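Local coordinates for protein synaptotagmin IV (Rattus norvegicus, PDB 1W15) that is a synaptotagmin that does not bind calcium and takes part in the mobility of neuronal dense core vesicles through its interaction with KIF1A, at residues L19-C24 with K146-C151; L32-L37 with F86-P91. All blocks are in the same frame, centred on the assembly; numbering follows the deposited sequence. Where two conformers were deposited one is given.

Contact 1: L19-C24 with K146-C151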
loop_
_atom_site.group_PDB
_atom_site.type_symbol
_atom_site.label_atom_id
_atom_site.label_comp_id
_atom_site.label_asym_id
_atom_site.label_seq_id
_atom_site.Cartn_x
_atom_site.Cartn_y
_atom_site.Cartn_z
ATOM N N LEU A 19 10.455 -12.476 -4.376
ATOM C CA LEU A 19 9.892 -11.177 -4.707
ATOM C C LEU A 19 8.424 -11.186 -4.325
ATOM O O LEU A 19 7.697 -12.154 -4.621
ATOM C CB LEU A 19 10.011 -10.871 -6.203
ATOM C CG LEU A 19 9.536 -9.464 -6.628
ATOM C CD1 LEU A 19 10.483 -8.396 -6.066
ATOM C CD2 LEU A 19 9.421 -9.312 -8.183
ATOM N N LEU A 20 8.029 -10.171 -3.564
ATOM C CA LEU A 20 6.638 -10.073 -3.085
ATOM C C LEU A 20 5.918 -9.044 -3.963
ATOM O O LEU A 20 6.366 -7.870 -4.079
ATOM C CB LEU A 20 6.648 -9.613 -1.616
ATOM C CG LEU A 20 5.287 -9.341 -0.987
ATOM C CD1 LEU A 20 4.435 -10.626 -0.894
ATOM C CD2 LEU A 20 5.521 -8.717 0.448
ATOM N N VAL A 21 4.812 -9.466 -4.593
ATOM C CA VAL A 21 4.123 -8.571 -5.536
ATOM C C VAL A 21 2.619 -8.677 -5.276
ATOM O O VAL A 21 2.174 -9.694 -4.732
ATOM C CB VAL A 21 4.428 -8.851 -7.031
ATOM C CG1 VAL A 21 5.932 -8.564 -7.365
ATOM C CG2 VAL A 21 3.982 -10.283 -7.462
ATOM N N SER A 22 1.885 -7.600 -5.543
ATOM C CA SER A 22 0.423 -7.646 -5.375
ATOM C C SER A 22 -0.190 -7.143 -6.665
ATOM O O SER A 22 0.342 -6.178 -7.263
ATOM C CB SER A 22 -0.010 -6.744 -4.191
ATOM O OG SER A 22 -1.399 -6.819 -3.980
ATOM N N LEU A 23 -1.275 -7.776 -7.136
ATOM C CA LEU A 23 -1.894 -7.342 -8.387
ATOM C C LEU A 23 -3.398 -7.283 -8.179
ATOM O O LEU A 23 -3.908 -8.010 -7.309
ATOM C CB LEU A 23 -1.574 -8.313 -9.538
ATOM C CG LEU A 23 -0.130 -8.276 -10.151
ATOM C CD1 LEU A 23 0.791 -9.103 -9.342
ATOM C CD2 LEU A 23 -0.156 -8.767 -11.614
ATOM N N CYS A 24 -4.067 -6.398 -8.923
ATOM C CA CYS A 24 -5.536 -6.239 -8.866
ATOM C C CYS A 24 -6.023 -5.947 -10.282
ATOM O O CYS A 24 -5.554 -4.984 -10.917
ATOM C CB CYS A 24 -5.928 -5.060 -7.961
ATOM S SG CYS A 24 -7.686 -4.822 -7.899
ATOM N N LYS A 146 1.435 -12.100 -3.153
ATOM C CA LYS A 146 2.075 -13.404 -2.942
ATOM C C LYS A 146 3.576 -13.227 -3.085
ATOM O O LYS A 146 4.018 -12.398 -3.899
ATOM C CB LYS A 146 1.686 -14.469 -3.984
ATOM C CG LYS A 146 0.191 -14.728 -4.123
ATOM C CD LYS A 146 -0.097 -16.088 -4.865
ATOM C CE LYS A 146 -1.626 -16.335 -4.944
ATOM N NZ LYS A 146 -2.231 -16.184 -3.564
ATOM N N TRP A 147 4.293 -14.007 -2.298
ATOM C CA TRP A 147 5.749 -14.225 -2.468
ATOM C C TRP A 147 6.000 -15.240 -3.570
ATOM O O TRP A 147 5.278 -16.249 -3.673
ATOM C CB TRP A 147 6.337 -14.771 -1.174
ATOM C CG TRP A 147 6.630 -13.741 -0.120
ATOM C CD1 TRP A 147 5.957 -13.539 1.086
ATOM C CD2 TRP A 147 7.705 -12.789 -0.144
ATOM N NE1 TRP A 147 6.553 -12.506 1.782
ATOM C CE2 TRP A 147 7.646 -12.049 1.083
ATOM C CE3 TRP A 147 8.735 -12.493 -1.085
ATOM C CZ2 TRP A 147 8.566 -11.006 1.404
ATOM C CZ3 TRP A 147 9.664 -11.491 -0.767
ATOM C CH2 TRP A 147 9.551 -10.733 0.468
ATOM N N HIS A 148 6.999 -14.988 -4.421
ATOM C CA HIS A 148 7.378 -15.912 -5.473
ATOM C C HIS A 148 8.875 -16.106 -5.445
ATOM O O HIS A 148 9.587 -15.130 -5.248
ATOM C CB HIS A 148 7.073 -15.323 -6.828
ATOM C CG HIS A 148 5.616 -15.138 -7.065
ATOM N ND1 HIS A 148 4.821 -16.139 -7.585
ATOM C CD2 HIS A 148 4.806 -14.075 -6.848
ATOM C CE1 HIS A 148 3.580 -15.694 -7.712
ATOM N NE2 HIS A 148 3.538 -14.442 -7.271
ATOM N N MET A 149 9.341 -17.329 -5.683
ATOM C CA MET A 149 10.796 -17.566 -5.941
ATOM C C MET A 149 11.161 -16.968 -7.297
ATOM O O MET A 149 10.380 -17.024 -8.245
ATOM C CB MET A 149 11.139 -19.066 -5.943
ATOM C CG MET A 149 10.782 -19.837 -4.629
ATOM S SD MET A 149 11.664 -19.217 -3.153
ATOM C CE MET A 149 13.386 -19.326 -3.625
ATOM N N LEU A 150 12.337 -16.363 -7.379
ATOM C CA LEU A 150 12.845 -15.822 -8.616
ATOM C C LEU A 150 13.584 -16.920 -9.400
ATOM O O LEU A 150 14.177 -17.810 -8.803
ATOM C CB LEU A 150 13.806 -14.655 -8.306
ATOM C CG LEU A 150 13.062 -13.436 -7.717
ATOM C CD1 LEU A 150 14.007 -12.468 -7.039
ATOM C CD2 LEU A 150 12.292 -12.691 -8.802
ATOM N N CYS A 151 13.510 -16.853 -10.721
ATOM C CA CYS A 151 14.258 -17.735 -11.616
ATOM C C CYS A 151 15.416 -17.010 -12.264
ATOM O O CYS A 151 15.515 -15.793 -12.212
ATOM C CB CYS A 151 13.369 -18.188 -12.745
ATOM S SG CYS A 151 12.160 -19.280 -12.044
#
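One edge of the C2B beta-sandwich is formed here, where strand 144-149, outermost in its four-stranded antiparallel sheet, pairs with strand 18-26. Two hydrogen-bonded pairs, Leu19 with His148 and Val21 with Lys146, flank the non-hydrogen-bonded pair of Leu20 and Trp147. The bonds differ in approach: Leu19 N reaches His148 O at 2.9 Å nearly along the C=O axis, whereas Val21 N, 3.1 Å from Lys146 O, stands above the carbonyl plane although its N-H...O angle is a straight 170°.

Leu20 and Trp147 share the face turned away from the sandwich core. With CG anti to its backbone N (chi1 175°), Leu20 lies obliquely across the indole; its CB sits 3.4 Å from the centroid of the six-membered ring, 5° off the normal, a CH-pi contact. Leu20 CD1 lies 3.8 Å from Trp147 CD1 and CD2 3.9 Å from Trp147 CZ2, so the branches spread the contact over both rings. Arg40 adds a cation-pi contact to the indole, and Val87 of a second subunit packs on it.

On the other face, shared with Leu19 and Val21, His148 is buried with both ring nitrogens satisfied, ND1 by Ser128 OG and NE2 by His132 ND1, which ties the edge strand to helix 128-138. With both nitrogens held, the ring's rotation is probably fixed; its CD2 lies 3.9 Å from Val21 CG2.

Contact 2: L32-L37 with F86-P91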
loop_
_atom_site.group_PDB
_atom_site.type_symbol
_atom_site.label_atom_id
_atom_site.label_comp_id
_atom_site.label_asym_id
_atom_site.label_seq_id
_atom_site.Cartn_x
_atom_site.Cartn_y
_atom_site.Cartn_z
ATOM N N LEU A 32 -4.857 -2.764 -14.791
ATOM C CA LEU A 32 -4.323 -3.781 -13.910
ATOM C C LEU A 32 -3.366 -3.006 -13.042
ATOM O O LEU A 32 -2.482 -2.299 -13.565
ATOM C CB LEU A 32 -3.531 -4.808 -14.728
ATOM C CG LEU A 32 -2.760 -5.891 -13.972
ATOM C CD1 LEU A 32 -3.690 -6.943 -13.250
ATOM C CD2 LEU A 32 -1.808 -6.584 -14.985
ATOM N N THR A 33 -3.507 -3.124 -11.731
ATOM C CA THR A 33 -2.566 -2.425 -10.866
ATOM C C THR A 33 -1.581 -3.439 -10.320
ATOM O O THR A 33 -1.956 -4.552 -9.932
ATOM C CB THR A 33 -3.302 -1.627 -9.772
ATOM O OG1 THR A 33 -3.723 -2.502 -8.729
ATOM C CG2 THR A 33 -4.629 -1.089 -10.364
ATOM N N VAL A 34 -0.305 -3.071 -10.329
ATOM C CA VAL A 34 0.748 -4.002 -9.943
ATOM C C VAL A 34 1.592 -3.267 -8.899
ATOM O O VAL A 34 2.084 -2.152 -9.167
ATOM C CB VAL A 34 1.649 -4.362 -11.176
ATOM C CG1 VAL A 34 2.845 -5.211 -10.752
ATOM C CG2 VAL A 34 0.842 -5.098 -12.339
ATOM N N VAL A 35 1.793 -3.895 -7.758
ATOM C CA VAL A 35 2.623 -3.304 -6.713
ATOM C C VAL A 35 3.850 -4.191 -6.555
ATOM O O VAL A 35 3.766 -5.387 -6.252
ATOM C CB VAL A 35 1.900 -3.193 -5.328
ATOM C CG1 VAL A 35 2.779 -2.391 -4.312
ATOM C CG2 VAL A 35 0.501 -2.549 -5.512
ATOM N N VAL A 36 5.008 -3.588 -6.716
ATOM C CA VAL A 36 6.258 -4.298 -6.380
ATOM C C VAL A 36 6.555 -3.926 -4.913
ATOM O O VAL A 36 6.816 -2.729 -4.589
ATOM C CB VAL A 36 7.453 -3.850 -7.285
ATOM C CG1 VAL A 36 8.721 -4.616 -6.871
ATOM C CG2 VAL A 36 7.134 -4.159 -8.799
ATOM N N LEU A 37 6.491 -4.924 -4.029
ATOM C CA LEU A 37 6.494 -4.632 -2.609
ATOM C C LEU A 37 7.928 -4.741 -2.080
ATOM O O LEU A 37 8.492 -3.726 -1.649
ATOM C CB LEU A 37 5.531 -5.552 -1.856
ATOM C CG LEU A 37 4.081 -5.132 -2.179
ATOM C CD1 LEU A 37 3.053 -6.276 -2.114
ATOM C CD2 LEU A 37 3.708 -4.042 -1.143
ATOM N N PHE A 86 2.105 0.541 -9.727
ATOM C CA PHE A 86 1.971 0.954 -11.116
ATOM C C PHE A 86 0.598 0.620 -11.625
ATOM O O PHE A 86 -0.012 -0.399 -11.205
ATOM C CB PHE A 86 2.984 0.228 -12.005
ATOM C CG PHE A 86 4.432 0.415 -11.537
ATOM C CD1 PHE A 86 5.076 1.641 -11.704
ATOM C CD2 PHE A 86 5.129 -0.664 -10.962
ATOM C CE1 PHE A 86 6.423 1.823 -11.274
ATOM C CE2 PHE A 86 6.512 -0.480 -10.524
ATOM C CZ PHE A 86 7.111 0.759 -10.681
ATOM N N VAL A 87 0.140 1.440 -12.552
ATOM C CA VAL A 87 -1.163 1.203 -13.190
ATOM C C VAL A 87 -0.919 0.898 -14.674
ATOM O O VAL A 87 -0.321 1.728 -15.389
ATOM C CB VAL A 87 -2.103 2.452 -13.018
ATOM C CG1 VAL A 87 -3.460 2.287 -13.758
ATOM C CG2 VAL A 87 -2.348 2.686 -11.577
ATOM N N PHE A 88 -1.418 -0.261 -15.144
ATOM C CA PHE A 88 -1.321 -0.621 -16.581
ATOM C C PHE A 88 -2.668 -0.552 -17.237
ATOM O O PHE A 88 -3.638 -1.033 -16.688
ATOM C CB PHE A 88 -0.808 -2.036 -16.760
ATOM C CG PHE A 88 0.634 -2.195 -16.449
ATOM C CD1 PHE A 88 1.613 -1.709 -17.327
ATOM C CD2 PHE A 88 1.035 -2.876 -15.301
ATOM C CE1 PHE A 88 2.980 -1.893 -17.070
ATOM C CE2 PHE A 88 2.407 -3.047 -15.013
ATOM C CZ PHE A 88 3.385 -2.549 -15.917
ATOM N N ASP A 89 -2.723 0.054 -18.408
ATOM C CA ASP A 89 -3.902 -0.072 -19.314
ATOM C C ASP A 89 -3.923 -1.433 -20.019
ATOM O O ASP A 89 -2.893 -1.895 -20.506
ATOM C CB ASP A 89 -3.822 1.017 -20.386
ATOM C CG ASP A 89 -4.035 2.409 -19.818
ATOM O OD1 ASP A 89 -4.881 2.580 -18.916
ATOM O OD2 ASP A 89 -3.402 3.407 -20.220
ATOM N N ILE A 90 -5.067 -2.094 -20.064
ATOM C CA ILE A 90 -5.173 -3.387 -20.700
ATOM C C ILE A 90 -5.978 -3.103 -21.958
ATOM O O ILE A 90 -7.103 -2.616 -21.873
ATOM C CB ILE A 90 -5.893 -4.435 -19.765
ATOM C CG1 ILE A 90 -5.129 -4.620 -18.450
ATOM C CG2 ILE A 90 -6.126 -5.772 -20.489
ATOM C CD1 ILE A 90 -3.652 -5.129 -18.602
ATOM N N PRO A 91 -5.381 -3.332 -23.127
ATOM C CA PRO A 91 -6.035 -2.957 -24.394
ATOM C C PRO A 91 -7.032 -3.987 -24.895
ATOM O O PRO A 91 -7.432 -3.917 -26.041
ATOM C CB PRO A 91 -4.857 -2.850 -25.370
ATOM C CG PRO A 91 -3.869 -3.890 -24.871
ATOM C CD PRO A 91 -4.041 -3.923 -23.343
#
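Segment 32-37 of strand 31-40 and residues 86-89 of strand 80-89 run antiparallel, the axes of these short segments 4.7 Å apart at closest approach and 150° apart in direction. Leu32 with Phe88 and Val34 with Phe86 are hydrogen-bonded pairs, separated by the non-hydrogen-bonded pair Thr33 and Val87. All four bonds measure 2.8 Å, as between Phe88 N and Leu32 O, and every donor lies in the plane of its acceptor carbonyl, evidence of a regular ladder. Thr33 CA adds a CA-H...O contact of 3.3 Å to Phe86 O.

Leu32, Val34, Phe86 and Phe88 point to the same face, toward the second sheet of the C2 sandwich. Phe88 has CG anti to its carbonyl carbon (chi1 -72°), which brings one ring edge against Val34: CG2 of Val34 lies in the ring plane, 3.7 Å from both CD2 and CE2 of Phe88. Farther along, Val36 CG2 meets the edge of the other phenyl ring at Phe86 CE2, 4.1 Å away. Beyond the paired strand, the CD1 tip of Ile90 reaches Leu32 CB at 3.9 Å. Phe88 also touches Ser67 and Lys69 of strand 64-70, while Val34 packs on Phe102 of strand 98-106. An alanine in place of Phe88 would remove the ring edge that meets Val34 and the packing on strand 64-70, and would probably weaken the join between the two sheets there.

The four bonds satisfy the backbone N-H and C=O groups of Leu32, Val34, Phe86 and Phe88 within a buried contact, while across it their side chains meet through apolar contacts.

In the fold
From the N terminus, strand 18-26 is followed, after a short connection, by strand 31-40, its antiparallel neighbour in the sheet, and backbone hydrogen bonds such as Val35 N to Ser22 O join the first segments of contacts 1 and 2. Contact 2 closes a loop of 48 residues, with no helix among those modelled, when the chain returns at 86-91. Contact 1 closes the longer loop of 121 residues only at 146-151, after helix 128-138, and contact 2 is nested inside it. The two centres lie about 13 Å apart. Together the contacts complete the sheet order 80-89, 31-40, 18-26, 144-149, pairing its two inner strands with the outermost ones.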